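Regulatory protein BlaR1 (Bacillus licheniformis, PDB 1NRF) probably senses beta-lactam antibiotics outside the cell through its penicillin-binding C-terminal domain, the part present here, and relays the signal to the cytoplasm. Local coordinates at residues A[66-71]-A[133-138]; A[70-75]-A[126-131]; A[103-108]-A[180-185]; A[185-190]-A[198-203]. All coordinates share one frame; numbering follows the deposited sequence.

Interaction 1: residues A[66-71]-A[133-138]; sequences KVFSAL and KSIHYG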
loop_
_atom_site.group_PDB
_atom_site.type_symbol
_atom_site.label_atom_id
_atom_site.label_comp_id
_atom_site.label_asym_id
_atom_site.label_seq_id
_atom_site.Cartn_x
_atom_site.Cartn_y
_atom_site.Cartn_z
ATOM N N LYS A 66 4.943 0.047 -3.657
ATOM C CA LYS A 66 4.942 0.228 -5.109
ATOM C C LYS A 66 4.184 1.486 -5.567
ATOM O O LYS A 66 4.481 2.059 -6.619
ATOM C CB LYS A 66 4.340 -1.005 -5.786
ATOM C CG LYS A 66 5.251 -2.225 -5.857
ATOM C CD LYS A 66 4.475 -3.382 -6.477
ATOM C CE LYS A 66 5.348 -4.581 -6.783
ATOM N NZ LYS A 66 5.973 -5.150 -5.580
ATOM N N VAL A 67 3.204 1.909 -4.775
ATOM C CA VAL A 67 2.425 3.105 -5.084
ATOM C C VAL A 67 3.350 4.322 -5.136
ATOM O O VAL A 67 3.275 5.137 -6.057
ATOM C CB VAL A 67 1.324 3.348 -4.007
ATOM C CG1 VAL A 67 0.625 4.672 -4.252
ATOM C CG2 VAL A 67 0.307 2.203 -4.027
ATOM N N PHE A 68 4.229 4.431 -4.150
ATOM C CA PHE A 68 5.146 5.558 -4.097
ATOM C C PHE A 68 6.339 5.339 -5.011
ATOM O O PHE A 68 6.935 6.291 -5.500
ATOM C CB PHE A 68 5.593 5.813 -2.656
ATOM C CG PHE A 68 4.481 6.271 -1.759
ATOM C CD1 PHE A 68 3.614 5.352 -1.174
ATOM C CD2 PHE A 68 4.262 7.624 -1.546
ATOM C CE1 PHE A 68 2.542 5.776 -0.392
ATOM C CE2 PHE A 68 3.191 8.059 -0.765
ATOM C CZ PHE A 68 2.329 7.130 -0.187
ATOM N N SER A 69 6.680 4.079 -5.241
ATOM C CA SER A 69 7.777 3.757 -6.139
ATOM C C SER A 69 7.360 4.250 -7.525
ATOM O O SER A 69 8.141 4.879 -8.242
ATOM C CB SER A 69 8.004 2.241 -6.182
ATOM O OG SER A 69 8.938 1.896 -7.195
ATOM N N ALA A 70 6.111 3.964 -7.879
ATOM C CA ALA A 70 5.549 4.356 -9.167
ATOM C C ALA A 70 5.480 5.875 -9.329
ATOM O O ALA A 70 5.710 6.406 -10.411
ATOM C CB ALA A 70 4.158 3.749 -9.323
ATOM N N LEU A 71 5.168 6.568 -8.239
ATOM C CA LEU A 71 5.055 8.021 -8.256
ATOM C C LEU A 71 6.405 8.696 -8.511
ATOM O O LEU A 71 6.487 9.683 -9.240
ATOM C CB LEU A 71 4.468 8.506 -6.929
ATOM C CG LEU A 71 4.183 10.003 -6.787
ATOM C CD1 LEU A 71 3.217 10.490 -7.863
ATOM C CD2 LEU A 71 3.605 10.231 -5.404
ATOM N N LYS A 133 12.948 10.794 2.138
ATOM C CA LYS A 133 13.017 11.930 3.038
ATOM C C LYS A 133 12.041 13.004 2.579
ATOM O O LYS A 133 11.363 13.617 3.404
ATOM C CB LYS A 133 14.432 12.502 3.097
ATOM C CG LYS A 133 15.394 11.681 3.928
ATOM C CD LYS A 133 16.774 12.324 3.976
ATOM C CE LYS A 133 17.745 11.472 4.793
ATOM N NZ LYS A 133 19.105 12.091 4.909
ATOM N N SER A 134 11.947 13.217 1.264
ATOM C CA SER A 134 11.048 14.240 0.752
ATOM C C SER A 134 9.582 13.990 1.123
ATOM O O SER A 134 8.811 14.929 1.259
ATOM C CB SER A 134 11.212 14.410 -0.779
ATOM O OG SER A 134 10.727 13.305 -1.533
ATOM N N ILE A 135 9.188 12.735 1.293
ATOM C CA ILE A 135 7.801 12.454 1.662
ATOM C C ILE A 135 7.711 11.851 3.061
ATOM O O ILE A 135 6.636 11.414 3.488
ATOM C CB ILE A 135 7.116 11.484 0.664
ATOM C CG1 ILE A 135 7.823 10.128 0.683
ATOM C CG2 ILE A 135 7.100 12.099 -0.730
ATOM C CD1 ILE A 135 7.121 9.054 -0.133
ATOM N N HIS A 136 8.842 11.853 3.767
ATOM C CA HIS A 136 8.951 11.285 5.110
ATOM C C HIS A 136 8.160 9.975 5.240
ATOM O O HIS A 136 7.163 9.885 5.961
ATOM C CB HIS A 136 8.503 12.302 6.176
ATOM C CG HIS A 136 8.968 11.964 7.563
ATOM N ND1 HIS A 136 9.349 12.923 8.476
ATOM C CD2 HIS A 136 9.128 10.768 8.184
ATOM C CE1 HIS A 136 9.727 12.335 9.598
ATOM N NE2 HIS A 136 9.603 11.028 9.447
ATOM N N TYR A 137 8.637 8.957 4.532
ATOM C CA TYR A 137 8.012 7.647 4.530
ATOM C C TYR A 137 8.551 6.739 5.637
ATOM O O TYR A 137 9.688 6.267 5.579
ATOM C CB TYR A 137 8.211 6.997 3.161
ATOM C CG TYR A 137 7.407 5.731 2.943
ATOM C CD1 TYR A 137 7.741 4.538 3.593
ATOM C CD2 TYR A 137 6.337 5.714 2.052
ATOM C CE1 TYR A 137 7.031 3.368 3.352
ATOM C CE2 TYR A 137 5.624 4.545 1.803
ATOM C CZ TYR A 137 5.978 3.381 2.456
ATOM O OH TYR A 137 5.275 2.234 2.205
ATOM N N GLY A 138 7.717 6.503 6.643
ATOM C CA GLY A 138 8.098 5.645 7.748
ATOM C C GLY A 138 9.397 6.053 8.405
ATOM O O GLY A 138 9.654 7.228 8.603
#
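Phe68, on helix 66-76, which begins with the lysine of what is probably the SxxK signature of penicillin-recognising proteins, meets Ile135 and Tyr137 just beyond the C-terminal end of helix 125-134. Ser63, the serine of this signature, is probably the residue acylated by the antibiotic. Its partner Lys66 holds a hydrogen bond from NZ to Ser63 OG. Helix 125-134 closes with a Schellman motif. His136, with positive phi, is the C-prime residue, and its N bonds to Lys133 O at 3.1 Å. On either side of His136 in sequence, Ile135 and Tyr137 both point their side chains toward helix 66-76. The two aromatic rings make a T-shaped pair. The edge of Tyr137 is directed at the face of Phe68, with centroids 5.4 Å apart and planes at 77°. Tyr137 CD2 lies over that face, displaced toward the rim. Tyr137 CE2 comes within 3.7 Å of Phe68 CD1. Tyr137 also makes an edge-to-face pair with Tyr65 and touches Pro61 and Ile164. Its side chain is about 9 Å from that of Ser63, so the contact lies close to the probable acylation site. Ile135 approaches the Phe68 ring obliquely. Its CG1 arm sits between the backbone N and the carbonyl carbon (chi1 63°) and then runs extended (chi2 173°). This delivers the methyl CD1 to Phe68 CD2, 3.5 Å away.

Interaction 2: residues A[70-75]-A[126-131]; sequences ALLALE and DHLRHY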
loop_
_atom_site.group_PDB
_atom_site.type_symbol
_atom_site.label_atom_id
_atom_site.label_comp_id
_atom_site.label_asym_id
_atom_site.label_seq_id
_atom_site.Cartn_x
_atom_site.Cartn_y
_atom_site.Cartn_z
ATOM N N ALA A 70 6.111 3.964 -7.879
ATOM C CA ALA A 70 5.549 4.356 -9.167
ATOM C C ALA A 70 5.480 5.875 -9.329
ATOM O O ALA A 70 5.710 6.406 -10.411
ATOM C CB ALA A 70 4.158 3.749 -9.323
ATOM N N LEU A 71 5.168 6.568 -8.239
ATOM C CA LEU A 71 5.055 8.021 -8.256
ATOM C C LEU A 71 6.405 8.696 -8.511
ATOM O O LEU A 71 6.487 9.683 -9.240
ATOM C CB LEU A 71 4.468 8.506 -6.929
ATOM C CG LEU A 71 4.183 10.003 -6.787
ATOM C CD1 LEU A 71 3.217 10.490 -7.863
ATOM C CD2 LEU A 71 3.605 10.231 -5.404
ATOM N N LEU A 72 7.461 8.163 -7.905
ATOM C CA LEU A 72 8.785 8.726 -8.094
ATOM C C LEU A 72 9.199 8.486 -9.542
ATOM O O LEU A 72 9.736 9.383 -10.188
ATOM C CB LEU A 72 9.796 8.074 -7.147
ATOM C CG LEU A 72 11.261 8.470 -7.377
ATOM C CD1 LEU A 72 11.447 9.954 -7.092
ATOM C CD2 LEU A 72 12.175 7.641 -6.494
ATOM N N ALA A 73 8.934 7.281 -10.047
ATOM C CA ALA A 73 9.290 6.926 -11.418
ATOM C C ALA A 73 8.668 7.879 -12.439
ATOM O O ALA A 73 9.322 8.290 -13.403
ATOM C CB ALA A 73 8.865 5.496 -11.711
ATOM N N LEU A 74 7.402 8.223 -12.232
ATOM C CA LEU A 74 6.705 9.137 -13.126
ATOM C C LEU A 74 7.291 10.548 -13.013
ATOM O O LEU A 74 7.596 11.197 -14.016
ATOM C CB LEU A 74 5.212 9.167 -12.783
ATOM C CG LEU A 74 4.433 7.884 -13.078
ATOM C CD1 LEU A 74 3.030 7.975 -12.481
ATOM C CD2 LEU A 74 4.381 7.663 -14.599
ATOM N N GLU A 75 7.442 11.013 -11.779
ATOM C CA GLU A 75 7.985 12.336 -11.502
ATOM C C GLU A 75 9.379 12.551 -12.079
ATOM O O GLU A 75 9.768 13.688 -12.349
ATOM C CB GLU A 75 8.020 12.569 -9.992
ATOM C CG GLU A 75 6.719 13.092 -9.418
ATOM C CD GLU A 75 6.457 14.521 -9.842
ATOM O OE1 GLU A 75 7.366 15.362 -9.655
ATOM O OE2 GLU A 75 5.353 14.808 -10.352
ATOM N N ASP A 126 20.949 7.354 -4.284
ATOM C CA ASP A 126 21.018 8.755 -3.890
ATOM C C ASP A 126 19.642 9.407 -4.075
ATOM O O ASP A 126 19.080 9.963 -3.122
ATOM C CB ASP A 126 22.092 9.483 -4.712
ATOM C CG ASP A 126 23.509 8.938 -4.454
ATOM O OD1 ASP A 126 24.465 9.383 -5.132
ATOM O OD2 ASP A 126 23.681 8.068 -3.575
ATOM N N HIS A 127 19.088 9.325 -5.284
ATOM C CA HIS A 127 17.771 9.905 -5.533
ATOM C C HIS A 127 16.679 9.158 -4.761
ATOM O O HIS A 127 15.642 9.728 -4.442
ATOM C CB HIS A 127 17.422 9.892 -7.025
ATOM C CG HIS A 127 18.292 10.776 -7.866
ATOM N ND1 HIS A 127 18.714 12.022 -7.453
ATOM C CD2 HIS A 127 18.800 10.601 -9.110
ATOM C CE1 HIS A 127 19.447 12.575 -8.403
ATOM N NE2 HIS A 127 19.514 11.734 -9.420
ATOM N N LEU A 128 16.906 7.883 -4.473
ATOM C CA LEU A 128 15.930 7.098 -3.731
ATOM C C LEU A 128 15.841 7.558 -2.283
ATOM O O LEU A 128 14.749 7.847 -1.784
ATOM C CB LEU A 128 16.290 5.617 -3.774
ATOM C CG LEU A 128 15.984 4.921 -5.095
ATOM C CD1 LEU A 128 16.681 3.566 -5.160
ATOM C CD2 LEU A 128 14.484 4.785 -5.227
ATOM N N ARG A 129 16.987 7.617 -1.607
ATOM C CA ARG A 129 17.012 8.046 -0.216
ATOM C C ARG A 129 16.438 9.458 -0.091
ATOM O O ARG A 129 15.701 9.763 0.851
ATOM C CB ARG A 129 18.441 8.005 0.337
ATOM C CG ARG A 129 19.086 6.619 0.314
ATOM C CD ARG A 129 20.124 6.472 1.420
ATOM N NE ARG A 129 20.762 5.156 1.427
ATOM C CZ ARG A 129 21.249 4.559 2.516
ATOM N NH1 ARG A 129 21.167 5.154 3.700
ATOM N NH2 ARG A 129 21.829 3.369 2.423
ATOM N N HIS A 130 16.769 10.313 -1.055
ATOM C CA HIS A 130 16.288 11.692 -1.068
ATOM C C HIS A 130 14.761 11.706 -1.048
ATOM O O HIS A 130 14.135 12.505 -0.336
ATOM C CB HIS A 130 16.795 12.401 -2.327
ATOM C CG HIS A 130 16.262 13.789 -2.497
ATOM N ND1 HIS A 130 16.663 14.845 -1.703
ATOM C CD2 HIS A 130 15.341 14.291 -3.353
ATOM C CE1 HIS A 130 16.009 15.935 -2.064
ATOM N NE2 HIS A 130 15.200 15.626 -3.062
ATOM N N TYR A 131 14.176 10.811 -1.839
ATOM C CA TYR A 131 12.728 10.676 -1.967
ATOM C C TYR A 131 12.047 10.309 -0.652
ATOM O O TYR A 131 11.119 10.991 -0.211
ATOM C CB TYR A 131 12.407 9.621 -3.030
ATOM C CG TYR A 131 10.933 9.450 -3.328
ATOM C CD1 TYR A 131 10.178 10.503 -3.846
ATOM C CD2 TYR A 131 10.297 8.222 -3.117
ATOM C CE1 TYR A 131 8.831 10.339 -4.154
ATOM C CE2 TYR A 131 8.952 8.046 -3.421
ATOM C CZ TYR A 131 8.226 9.108 -3.943
ATOM O OH TYR A 131 6.904 8.929 -4.283
#
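Leu72 and Tyr131 are the nearest residues of two helix segments whose axes approach to 11.6 Å at 119° between their directions, with 7.5 Å between Leu72 CA and Tyr131 CA. The segments belong to helices 66-76 and 125-134 in the helical part of the penicillin-binding domain. The Leu72 side chain and the Tyr131 ring run antiparallel alongside each other. Leu72 CB sits over the centre of the Tyr131 ring, 3.7 Å from the centroid and 11° off the normal, a CH-pi contact. With CG anti to the backbone N (chi1 173°), the branches of Leu72 lie back along the ring toward its root. There Leu72 CD1 is 3.5 Å from Tyr131 CD1. The other branch, Leu72 CD2, meets Leu128 CD2 at 3.9 Å, with the two side chains roughly perpendicular. At the far end of the ring, Tyr131 OH rests 3.6 Å from Leu71 CB. Leu72 also touches Ile123, and Leu128 touches Tyr148. The contact is carried mainly by carbon atoms, with no hydrogen bond between the two segments. Tyr131 OH probably bonds to Phe68 O of helix 66-76. That bond would fix the outer end of the ring while its face rests on Leu72, so a mainly apolar contact would hold a satisfied polar group.

Interaction 3: residues A[103-108]-A[180-185]; sequences DLFSAM and IETVKD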
loop_
_atom_site.group_PDB
_atom_site.type_symbol
_atom_site.label_atom_id
_atom_site.label_comp_id
_atom_site.label_asym_id
_atom_site.label_seq_id
_atom_site.Cartn_x
_atom_site.Cartn_y
_atom_site.Cartn_z
ATOM N N ASP A 103 3.514 -3.831 -17.634
ATOM C CA ASP A 103 3.036 -2.477 -17.822
ATOM C C ASP A 103 2.947 -1.902 -16.410
ATOM O O ASP A 103 2.909 -2.665 -15.449
ATOM C CB ASP A 103 1.652 -2.534 -18.461
ATOM C CG ASP A 103 1.215 -1.214 -19.012
ATOM O OD1 ASP A 103 0.092 -1.145 -19.547
ATOM O OD2 ASP A 103 1.996 -0.246 -18.920
ATOM N N LEU A 104 2.938 -0.579 -16.270
ATOM C CA LEU A 104 2.812 0.010 -14.936
ATOM C C LEU A 104 1.538 -0.552 -14.317
ATOM O O LEU A 104 1.548 -1.044 -13.193
ATOM C CB LEU A 104 2.704 1.538 -15.005
ATOM C CG LEU A 104 2.265 2.233 -13.707
ATOM C CD1 LEU A 104 3.353 2.103 -12.638
ATOM C CD2 LEU A 104 1.967 3.699 -13.999
ATOM N N PHE A 105 0.452 -0.486 -15.084
ATOM C CA PHE A 105 -0.850 -0.983 -14.649
ATOM C C PHE A 105 -0.894 -2.499 -14.431
ATOM O O PHE A 105 -1.604 -2.979 -13.537
ATOM C CB PHE A 105 -1.924 -0.576 -15.656
ATOM C CG PHE A 105 -2.425 0.825 -15.470
ATOM C CD1 PHE A 105 -1.534 1.883 -15.306
ATOM C CD2 PHE A 105 -3.791 1.093 -15.457
ATOM C CE1 PHE A 105 -1.996 3.193 -15.130
ATOM C CE2 PHE A 105 -4.266 2.395 -15.284
ATOM C CZ PHE A 105 -3.366 3.447 -15.120
ATOM N N SER A 106 -0.153 -3.258 -15.238
ATOM C CA SER A 106 -0.145 -4.708 -15.059
ATOM C C SER A 106 0.780 -5.113 -13.898
ATOM O O SER A 106 0.501 -6.066 -13.163
ATOM C CB SER A 106 0.270 -5.420 -16.359
ATOM O OG SER A 106 1.635 -5.227 -16.681
ATOM N N ALA A 107 1.867 -4.367 -13.723
ATOM C CA ALA A 107 2.828 -4.651 -12.666
ATOM C C ALA A 107 2.215 -4.445 -11.281
ATOM O O ALA A 107 2.528 -5.179 -10.341
ATOM C CB ALA A 107 4.068 -3.771 -12.838
ATOM N N MET A 108 1.349 -3.438 -11.167
ATOM C CA MET A 108 0.668 -3.133 -9.915
ATOM C C MET A 108 -0.317 -4.229 -9.539
ATOM O O MET A 108 -0.255 -4.774 -8.435
ATOM C CB MET A 108 -0.099 -1.810 -10.021
ATOM C CG MET A 108 0.714 -0.585 -9.671
ATOM S SD MET A 108 1.146 -0.421 -7.899
ATOM C CE MET A 108 1.650 1.295 -7.919
ATOM N N ILE A 180 -0.171 11.926 -10.114
ATOM C CA ILE A 180 -1.018 11.501 -9.001
ATOM C C ILE A 180 -2.179 10.696 -9.590
ATOM O O ILE A 180 -2.474 9.586 -9.149
ATOM C CB ILE A 180 -1.631 12.720 -8.244
ATOM C CG1 ILE A 180 -0.528 13.590 -7.634
ATOM C CG2 ILE A 180 -2.606 12.231 -7.181
ATOM C CD1 ILE A 180 0.265 12.908 -6.537
ATOM N N GLU A 181 -2.835 11.288 -10.585
ATOM C CA GLU A 181 -3.969 10.666 -11.264
ATOM C C GLU A 181 -3.577 9.325 -11.868
ATOM O O GLU A 181 -4.374 8.384 -11.867
ATOM C CB GLU A 181 -4.496 11.589 -12.367
ATOM C CG GLU A 181 -5.580 12.547 -11.918
ATOM C CD GLU A 181 -5.803 13.685 -12.912
ATOM O OE1 GLU A 181 -5.833 13.422 -14.139
ATOM O OE2 GLU A 181 -5.960 14.843 -12.461
ATOM N N THR A 182 -2.349 9.250 -12.383
ATOM C CA THR A 182 -1.841 8.025 -12.988
ATOM C C THR A 182 -1.679 6.921 -11.948
ATOM O O THR A 182 -2.069 5.780 -12.182
ATOM C CB THR A 182 -0.478 8.258 -13.673
ATOM O OG1 THR A 182 -0.572 9.368 -14.576
ATOM C CG2 THR A 182 -0.069 7.019 -14.453
ATOM N N VAL A 183 -1.097 7.258 -10.800
ATOM C CA VAL A 183 -0.913 6.272 -9.736
ATOM C C VAL A 183 -2.268 5.885 -9.161
ATOM O O VAL A 183 -2.466 4.748 -8.717
ATOM C CB VAL A 183 -0.017 6.815 -8.595
ATOM C CG1 VAL A 183 -0.031 5.854 -7.422
ATOM C CG2 VAL A 183 1.411 7.000 -9.103
ATOM N N LYS A 184 -3.195 6.841 -9.176
ATOM C CA LYS A 184 -4.538 6.608 -8.661
ATOM C C LYS A 184 -5.244 5.544 -9.488
ATOM O O LYS A 184 -5.866 4.647 -8.934
ATOM C CB LYS A 184 -5.351 7.907 -8.652
ATOM C CG LYS A 184 -5.245 8.661 -7.340
ATOM C CD LYS A 184 -6.016 9.982 -7.332
ATOM C CE LYS A 184 -6.028 10.577 -5.920
ATOM N NZ LYS A 184 -6.723 11.897 -5.799
ATOM N N ASP A 185 -5.123 5.634 -10.813
ATOM C CA ASP A 185 -5.748 4.656 -11.699
ATOM C C ASP A 185 -5.102 3.283 -11.577
ATOM O O ASP A 185 -5.781 2.266 -11.684
ATOM C CB ASP A 185 -5.658 5.098 -13.161
ATOM C CG ASP A 185 -6.347 6.414 -13.417
ATOM O OD1 ASP A 185 -7.479 6.597 -12.922
ATOM O OD2 ASP A 185 -5.763 7.262 -14.127
#
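The ring of Phe105 is met by Asp185 CB and Thr182 O, both obliquely, neither squarely over a face nor at the edge. The closest approach is 3.4 Å, from Phe105 CZ to Asp185 CB. Phe105 CE2 also lies 3.7 Å from Asp185 CB, so two adjoining ring atoms rest on the same methylene. On the other side of CZ, Phe105 CE1 lies 3.9 Å from Thr182 O. The ring and the Asp185 carboxylate are inclined by 41°. It is the methylene of Asp185, not its carboxylate, that carries the contact. The carboxylate instead pairs with Arg188, further along the chain. Phe105 has CG anti to its carbonyl carbon (chi1 -82°), and this swings the ring across to the last turns of helix 177-187. Next to it, Leu104 CD2 packs on Thr182 CG2 at 3.9 Å. Thr182 splits its branches. CG2 goes to Leu104, while OG1 bonds back to Ser178 O in its own helix. Helices 104-110 and 177-187 lie in the all-helical part of the penicillin-binding fold. The axes of their short segments come within 10.6 Å, at 45° between their directions. Both also pack on helix 66-76: Leu104 and Met108 touch Ala70, Thr182 touches Leu74, and Val183 touches Val67. Leu104 and Thr182 are buried, whereas Phe105 and Asp185 remain partly exposed.

Interaction 4: residues A[185-190]-A[198-203]; sequences DSIRLE and SGKTGT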
loop_
_atom_site.group_PDB
_atom_site.type_symbol
_atom_site.label_atom_id
_atom_site.label_comp_id
_atom_site.label_asym_id
_atom_site.label_seq_id
_atom_site.Cartn_x
_atom_site.Cartn_y
_atom_site.Cartn_z
ATOM N N ASP A 185 -5.123 5.634 -10.813
ATOM C CA ASP A 185 -5.748 4.656 -11.699
ATOM C C ASP A 185 -5.102 3.283 -11.577
ATOM O O ASP A 185 -5.781 2.266 -11.684
ATOM C CB ASP A 185 -5.658 5.098 -13.161
ATOM C CG ASP A 185 -6.347 6.414 -13.417
ATOM O OD1 ASP A 185 -7.479 6.597 -12.922
ATOM O OD2 ASP A 185 -5.763 7.262 -14.127
ATOM N N SER A 186 -3.791 3.253 -11.366
ATOM C CA SER A 186 -3.076 1.988 -11.245
ATOM C C SER A 186 -3.583 1.117 -10.095
ATOM O O SER A 186 -3.476 -0.108 -10.148
ATOM C CB SER A 186 -1.579 2.248 -11.056
ATOM O OG SER A 186 -1.337 2.988 -9.868
ATOM N N ILE A 187 -4.132 1.745 -9.061
ATOM C CA ILE A 187 -4.623 1.007 -7.903
ATOM C C ILE A 187 -6.145 0.997 -7.711
ATOM O O ILE A 187 -6.643 0.408 -6.756
ATOM C CB ILE A 187 -3.987 1.542 -6.627
ATOM C CG1 ILE A 187 -4.363 3.011 -6.456
ATOM C CG2 ILE A 187 -2.474 1.368 -6.698
ATOM C CD1 ILE A 187 -4.007 3.580 -5.121
ATOM N N ARG A 188 -6.880 1.657 -8.603
ATOM C CA ARG A 188 -8.340 1.678 -8.514
ATOM C C ARG A 188 -8.790 0.245 -8.787
ATOM O O ARG A 188 -8.500 -0.297 -9.850
ATOM C CB ARG A 188 -8.914 2.622 -9.574
ATOM C CG ARG A 188 -10.329 3.106 -9.310
ATOM C CD ARG A 188 -10.804 4.021 -10.428
ATOM N NE ARG A 188 -9.808 5.035 -10.788
ATOM C CZ ARG A 188 -9.472 6.083 -10.039
ATOM N NH1 ARG A 188 -8.552 6.939 -10.467
ATOM N NH2 ARG A 188 -10.057 6.289 -8.867
ATOM N N LEU A 189 -9.495 -0.365 -7.841
ATOM C CA LEU A 189 -9.938 -1.755 -7.994
ATOM C C LEU A 189 -11.367 -2.022 -8.475
ATOM O O LEU A 189 -11.567 -2.771 -9.431
ATOM C CB LEU A 189 -9.732 -2.504 -6.682
ATOM C CG LEU A 189 -8.278 -2.600 -6.237
ATOM C CD1 LEU A 189 -8.209 -3.128 -4.807
ATOM C CD2 LEU A 189 -7.518 -3.498 -7.206
ATOM N N GLU A 190 -12.349 -1.434 -7.797
ATOM C CA GLU A 190 -13.758 -1.628 -8.134
ATOM C C GLU A 190 -14.602 -0.381 -7.888
ATOM O O GLU A 190 -14.129 0.619 -7.354
ATOM C CB GLU A 190 -14.359 -2.757 -7.295
ATOM C CG GLU A 190 -13.798 -4.133 -7.547
ATOM C CD GLU A 190 -14.664 -5.231 -6.945
ATOM O OE1 GLU A 190 -15.864 -5.306 -7.292
ATOM O OE2 GLU A 190 -14.149 -6.019 -6.128
ATOM N N SER A 198 -10.012 1.686 -3.950
ATOM C CA SER A 198 -8.629 1.729 -4.412
ATOM C C SER A 198 -7.826 1.031 -3.307
ATOM O O SER A 198 -8.168 1.156 -2.124
ATOM C CB SER A 198 -8.135 3.176 -4.566
ATOM O OG SER A 198 -8.744 3.840 -5.664
ATOM N N GLY A 199 -6.781 0.295 -3.687
ATOM C CA GLY A 199 -5.969 -0.390 -2.702
ATOM C C GLY A 199 -4.791 -1.157 -3.271
ATOM O O GLY A 199 -4.635 -1.277 -4.487
ATOM N N LYS A 200 -3.953 -1.682 -2.384
ATOM C CA LYS A 200 -2.781 -2.444 -2.797
ATOM C C LYS A 200 -2.337 -3.411 -1.701
ATOM O O LYS A 200 -2.219 -3.035 -0.533
ATOM C CB LYS A 200 -1.643 -1.489 -3.169
ATOM C CG LYS A 200 -0.839 -1.947 -4.391
ATOM C CD LYS A 200 0.387 -2.732 -3.976
ATOM C CE LYS A 200 0.763 -3.762 -5.006
ATOM N NZ LYS A 200 -0.105 -4.953 -4.844
ATOM N N THR A 201 -2.105 -4.660 -2.091
ATOM C CA THR A 201 -1.685 -5.710 -1.159
ATOM C C THR A 201 -0.180 -5.774 -0.964
ATOM O O THR A 201 0.587 -5.259 -1.768
ATOM C CB THR A 201 -2.094 -7.113 -1.645
ATOM O OG1 THR A 201 -1.489 -7.355 -2.923
ATOM C CG2 THR A 201 -3.591 -7.240 -1.743
ATOM N N GLY A 202 0.221 -6.455 0.103
ATOM C CA GLY A 202 1.625 -6.629 0.407
ATOM C C GLY A 202 1.808 -7.924 1.171
ATOM O O GLY A 202 1.018 -8.238 2.068
ATOM N N THR A 203 2.827 -8.691 0.799
ATOM C CA THR A 203 3.120 -9.949 1.475
ATOM C C THR A 203 4.604 -10.056 1.809
ATOM O O THR A 203 5.458 -9.688 1.001
ATOM C CB THR A 203 2.742 -11.172 0.615
ATOM O OG1 THR A 203 1.334 -11.166 0.365
ATOM C CG2 THR A 203 3.110 -12.462 1.344
#
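Arg188 carries its CG anti to the backbone N, which lays the start of its side chain beside Ser198. Arg188 CG is 4.0 Å from Ser198 OG. The chain then bends at chi3 (-47°), turning the guanidinium back to Asp185. There NH1 of Arg188 and OD1 of Asp185 form a salt bridge of 2.7 Å. Asp185 OD1 lies in the guanidinium plane but is met from above the carboxylate plane. Arg188 and Ser198 are a non-hydrogen-bonded antiparallel pair, with 4.1 Å from Arg188 CA to Ser198 CA and side chains on the same face of the sheet. The hydrogen bond that joins the segments runs from Gly199, just after Ser198, to Ile187, just before Arg188. Gly199 N donates to Ile187 O at 3.1 Å, nearly straight (162° at the hydrogen). The same oxygen also meets Ser198 CA at 3.3 Å in a CA-H...O contact. Leu189 reaches over the glycine, its CD1 3.9 Å from Gly199 N. Further on, Leu189 and Glu190 both face Leu197, a classic beta bulge. Ile187 points toward the strand; its CB is 3.6 Å from Gly199 O, and CD1 approaches Ser198 CB. Lys200 NZ bonds to Thr201 O and to Ser111 OG. Strand 188-192 is the edge of the sheet, and strand 195-205 brings Lys200 beside Ser63, the probable active serine. Lys200, Thr201 and Gly202 probably form the Lys-Thr-Gly motif that lies beside the serine which is acylated in penicillin-recognising proteins.

From the N terminus, helix 66-76 comes first. Interactions 1 and 2 start from overlapping stretches of it, sharing Ala70 and Leu71. Interaction 2 closes first, at 126-131, and interaction 1 shortly after, at 133-138. Interaction 3 opens at 103-108, inside both loops, and closes at 180-185, beyond them, so it crosses both. Interaction 4 follows in series, spans the short hairpin from 185-190 to 198-203, and shares Asp185 with interaction 3. Helix 66-76 thus meets helix 125-134 on one side and helices 104-110 and 177-187 on another. Through helix 177-187 and Val67 against Ile187, this helical part joins the edge of the sheet.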